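Local coordinates for protein peptide ABC transporter permease (Staphylococcus hominis, PDB 6EXS) that probably imports small peptides across the bacterial membrane as a POT-family carrier of the major facilitator superfamily, and binds a thioalcohol-conjugated dipeptide, a precursor of human axillary malodour, at residues 56-59 with 60-64; 247-250 with 251-254. All blocks are in the same frame, centred on the assembly; numbering follows the deposited sequence.

Both contacts are first turns of transmembrane helices, contact 1 opening helix 56-72 and contact 2 opening helix 249-273, and their centres lie about 11 Å apart. Contact 1 is the more buried: its i to i+4 backbone bonds are dressed by methionine and isoleucine side chains, with neighbouring helices around them. Contact 2 lies farther from the centre of the chain and is partly open, with polar Asp-250 and Asn-254 at the surface and a monoolein molecule beside Leu-247, Phe-249 and Ile-252. The two turns meet directly, since the Phe-249 ring packs on Ser-61 and Ile-62, where CZ of Phe-249 is 3.6 Å from CG1 of Ile-62.

Contact 1. Residues 56-59 with 60-64; sequences KTTA and MSIMS
Met-60 folds back over the turn before it, reaching Lys-56 and Thr-57 at the start of helix 56-72. Its CB lies 3.3 Å from the carbonyl O of Thr-57. CG sits beside the backbone N (chi1 -72°), a choice that turns the chain toward the N-terminal end of the helix and brings CG to 3.2 Å from the O of Lys-56. The chain runs on extended to SD and then bends at chi3 (-76°), which swings the terminal methyl CE toward Thr-57, 3.8 Å from its OG1 and equally near its CA. The methyl thus rests on CA and OG1 of the threonine.

Two residues on, Ile-62 repeats the backward reach on a smaller scale: CD1 lies 3.4 Å from the O of Thr-58 and also touches the CG2 methyl of that residue, the two side chains crossing at a slant. The backbone is held by the i to i+4 amide bonds of a regular alpha-helix. Ser-61 N to Thr-57 O, at 2.9 Å, is nearly straight (163°), whereas Met-63 N to Ala-59 O is weak.

The polar ends find partners outside the turn: Lys-56 NZ forms a salt bridge with Glu-315, Thr-58 OG1 bonds Asp-55, and Ser-61 OG bonds the carbonyl of Gly-449. Around the turn, helix 16-44 packs against Ile-62 and Met-63, helix 249-273 also brings Ser-253 against Ser-61, and the short helix 455-458 meets Thr-57 and Met-60.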
loop_
_atom_site.group_PDB
_atom_site.type_symbol
_atom_site.label_atom_id
_atom_site.label_comp_id
_atom_site.label_asym_id
_atom_site.label_seq_id
_atom_site.Cartn_x
_atom_site.Cartn_y
_atom_site.Cartn_z
ATOM N N LYS A 56 -21.137 -8.435 -2.658
ATOM C CA LYS A 56 -20.091 -7.906 -3.541
ATOM C C LYS A 56 -19.569 -6.527 -3.093
ATOM O O LYS A 56 -18.366 -6.376 -2.970
ATOM C CB LYS A 56 -20.569 -7.892 -5.005
ATOM C CG LYS A 56 -19.447 -8.069 -6.016
ATOM C CD LYS A 56 -19.973 -8.231 -7.435
ATOM C CE LYS A 56 -20.137 -6.905 -8.144
ATOM N NZ LYS A 56 -20.948 -7.045 -9.382
ATOM N N THR A 57 -20.466 -5.564 -2.794
ATOM C CA THR A 57 -20.131 -4.208 -2.351
ATOM C C THR A 57 -19.372 -4.248 -1.024
ATOM O O THR A 57 -18.330 -3.583 -0.907
ATOM C CB THR A 57 -21.384 -3.312 -2.351
ATOM O OG1 THR A 57 -21.736 -3.053 -3.711
ATOM C CG2 THR A 57 -21.177 -1.983 -1.630
ATOM N N THR A 58 -19.862 -5.064 -0.053
ATOM C CA THR A 58 -19.211 -5.239 1.255
ATOM C C THR A 58 -17.804 -5.824 1.091
ATOM O O THR A 58 -16.885 -5.340 1.745
ATOM C CB THR A 58 -20.101 -6.023 2.218
ATOM O OG1 THR A 58 -21.370 -5.382 2.259
ATOM C CG2 THR A 58 -19.529 -6.090 3.627
ATOM N N ALA A 59 -17.632 -6.820 0.193
ATOM C CA ALA A 59 -16.342 -7.453 -0.114
ATOM C C ALA A 59 -15.346 -6.420 -0.691
ATOM O O ALA A 59 -14.153 -6.475 -0.389
ATOM C CB ALA A 59 -16.547 -8.596 -1.105
ATOM N N MET A 60 -15.861 -5.484 -1.524
ATOM C CA MET A 60 -15.128 -4.395 -2.166
ATOM C C MET A 60 -14.680 -3.381 -1.109
ATOM O O MET A 60 -13.516 -3.000 -1.083
ATOM C CB MET A 60 -16.005 -3.716 -3.238
ATOM C CG MET A 60 -16.224 -4.556 -4.498
ATOM S SD MET A 60 -16.711 -3.574 -5.950
ATOM C CE MET A 60 -18.393 -3.236 -5.589
ATOM N N SER A 61 -15.601 -2.979 -0.220
ATOM C CA SER A 61 -15.352 -2.067 0.905
ATOM C C SER A 61 -14.247 -2.608 1.840
ATOM O O SER A 61 -13.307 -1.861 2.140
ATOM C CB SER A 61 -16.642 -1.811 1.683
ATOM O OG SER A 61 -16.383 -0.949 2.778
ATOM N N ILE A 62 -14.336 -3.915 2.248
ATOM C CA ILE A 62 -13.351 -4.615 3.095
ATOM C C ILE A 62 -11.916 -4.492 2.520
ATOM O O ILE A 62 -11.004 -4.130 3.259
ATOM C CB ILE A 62 -13.772 -6.091 3.379
ATOM C CG1 ILE A 62 -15.019 -6.143 4.307
ATOM C CG2 ILE A 62 -12.603 -6.914 3.968
ATOM C CD1 ILE A 62 -15.879 -7.427 4.260
ATOM N N MET A 63 -11.737 -4.756 1.204
ATOM C CA MET A 63 -10.449 -4.660 0.495
ATOM C C MET A 63 -9.743 -3.298 0.698
ATOM O O MET A 63 -8.550 -3.263 1.023
ATOM C CB MET A 63 -10.618 -4.968 -1.006
ATOM C CG MET A 63 -10.899 -6.429 -1.297
ATOM S SD MET A 63 -9.550 -7.573 -0.879
ATOM C CE MET A 63 -8.493 -7.360 -2.302
ATOM N N SER A 64 -10.513 -2.192 0.561
ATOM C CA SER A 64 -10.036 -0.820 0.698
ATOM C C SER A 64 -9.745 -0.436 2.142
ATOM O O SER A 64 -8.692 0.127 2.414
ATOM C CB SER A 64 -11.026 0.146 0.064
ATOM O OG SER A 64 -10.973 0.016 -1.343
#

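Contact 2. Residues 247-250 with 251-254. Unlike the reference sequence in segment 247-250: Asp-250 (reference Asn). With OLC ((2R)-2,3-dihydroxypropyl (9Z)-octadec-9-enoate), chain N.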
loop_
_atom_site.group_PDB
_atom_site.type_symbol
_atom_site.label_atom_id
_atom_site.label_comp_id
_atom_site.label_asym_id
_atom_site.label_seq_id
_atom_site.Cartn_x
_atom_site.Cartn_y
_atom_site.Cartn_z
ATOM N N LEU A 247 -23.763 -4.797 14.804
ATOM C CA LEU A 247 -22.380 -4.805 14.329
ATOM C C LEU A 247 -22.288 -5.180 12.849
ATOM O O LEU A 247 -22.450 -6.346 12.474
ATOM C CB LEU A 247 -21.465 -5.683 15.220
ATOM C CG LEU A 247 -19.978 -5.805 14.824
ATOM C CD1 LEU A 247 -19.220 -4.510 15.049
ATOM C CD2 LEU A 247 -19.306 -6.917 15.584
ATOM N N SER A 248 -22.029 -4.162 12.018
ATOM C CA SER A 248 -21.884 -4.258 10.570
ATOM C C SER A 248 -20.517 -3.712 10.172
ATOM O O SER A 248 -19.860 -3.059 10.991
ATOM C CB SER A 248 -22.979 -3.442 9.888
ATOM O OG SER A 248 -22.929 -2.071 10.254
ATOM N N PHE A 249 -20.102 -3.944 8.903
ATOM C CA PHE A 249 -18.829 -3.423 8.401
ATOM C C PHE A 249 -18.825 -1.888 8.295
ATOM O O PHE A 249 -17.757 -1.287 8.367
ATOM C CB PHE A 249 -18.383 -4.095 7.085
ATOM C CG PHE A 249 -16.914 -3.859 6.831
ATOM C CD1 PHE A 249 -15.947 -4.490 7.609
ATOM C CD2 PHE A 249 -16.497 -2.939 5.877
ATOM C CE1 PHE A 249 -14.595 -4.222 7.421
ATOM C CE2 PHE A 249 -15.139 -2.676 5.686
ATOM C CZ PHE A 249 -14.200 -3.325 6.454
ATOM N N ASP A 250 -20.020 -1.259 8.184
ATOM C CA ASP A 250 -20.204 0.195 8.145
ATOM C C ASP A 250 -19.607 0.855 9.389
ATOM O O ASP A 250 -19.100 1.967 9.274
ATOM C CB ASP A 250 -21.687 0.572 8.005
ATOM C CG ASP A 250 -22.323 0.255 6.664
ATOM O OD1 ASP A 250 -21.574 0.014 5.691
ATOM O OD2 ASP A 250 -23.571 0.285 6.580
ATOM N N LEU A 251 -19.623 0.157 10.561
ATOM C CA LEU A 251 -19.009 0.651 11.798
ATOM C C LEU A 251 -17.514 0.864 11.545
ATOM O O LEU A 251 -16.984 1.914 11.915
ATOM C CB LEU A 251 -19.220 -0.329 12.973
ATOM C CG LEU A 251 -18.657 0.128 14.338
ATOM C CD1 LEU A 251 -19.748 0.688 15.235
ATOM C CD2 LEU A 251 -17.926 -1.005 15.041
ATOM N N ILE A 252 -16.857 -0.113 10.881
ATOM C CA ILE A 252 -15.433 -0.075 10.545
ATOM C C ILE A 252 -15.181 0.943 9.431
ATOM O O ILE A 252 -14.370 1.840 9.622
ATOM C CB ILE A 252 -14.852 -1.486 10.194
ATOM C CG1 ILE A 252 -15.414 -2.624 11.106
ATOM C CG2 ILE A 252 -13.311 -1.485 10.165
ATOM C CD1 ILE A 252 -15.096 -2.575 12.640
ATOM N N SER A 253 -15.883 0.816 8.287
ATOM C CA SER A 253 -15.716 1.677 7.111
ATOM C C SER A 253 -15.940 3.166 7.403
ATOM O O SER A 253 -15.204 3.989 6.855
ATOM C CB SER A 253 -16.569 1.198 5.937
ATOM O OG SER A 253 -17.928 1.586 6.055
ATOM N N ASN A 254 -16.903 3.511 8.281
ATOM C CA ASN A 254 -17.155 4.908 8.670
ATOM C C ASN A 254 -16.051 5.443 9.583
ATOM O O ASN A 254 -15.618 6.580 9.397
ATOM C CB ASN A 254 -18.520 5.082 9.317
ATOM C CG ASN A 254 -19.677 4.858 8.379
ATOM O OD1 ASN A 254 -19.602 5.118 7.172
ATOM N ND2 ASN A 254 -20.781 4.377 8.926
HETATM C C24 OLC N . -19.584 -9.155 7.132
HETATM C C5 OLC N . -14.568 -6.836 14.022
HETATM C C4 OLC N . -15.195 -6.418 12.700
HETATM C C3 OLC N . -16.554 -7.047 12.447
HETATM C C2 OLC N . -17.186 -6.632 11.122
HETATM C C21 OLC N . -20.124 -7.751 9.155
HETATM C C1 OLC N . -18.515 -7.286 10.865
HETATM C C22 OLC N . -20.073 -9.142 8.562
HETATM O O19 OLC N . -19.250 -7.703 11.725
HETATM O O25 OLC N . -20.611 -8.735 6.247
HETATM O O23 OLC N . -19.274 -10.012 9.365
HETATM O O20 OLC N . -18.788 -7.350 9.551
#
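Phe-249 and Ile-252 meet in a CH-pi contact in the first turn of helix 249-273, part of the helical bundle of this major facilitator superfamily protein. CB of Ile-252 lies over one face of the ring, offset toward its rim and 4.2 Å from the centroid. The phenyl ring gets there because CG stands opposite the backbone N (chi1 -162°), which carries the ring forward along the helix, toward Ile-252 and Ser-253. Ser-253 CB approaches the same ring obliquely. Nearby, Leu-247 CD1 and Leu-251 CD2 touch at 3.7 Å where the loop enters the helix.

Backbone bonds fix these positions. Ser-253 N gives Phe-249 O a short, almost straight bond of 2.8 Å (173°), while Leu-251 N reaches Ser-248 O from well above the carbonyl plane in a longer bond that closes the opening turn. Asp-250, which departs from the reference sequence, has its carboxylate OD1 in a salt bridge with Lys-453.

Farther out, the ring also rests on Val-65 of helix 56-72, and Leu-238 of helix 217-243 packs on both leucines. A monoolein molecule meets the ring at its edge: its C2 lies near the ring plane, and its C4 is 3.8 Å from Ile-252 CD1. One turn on, Asn-254 N donates to Asp-250 O at 2.9 Å.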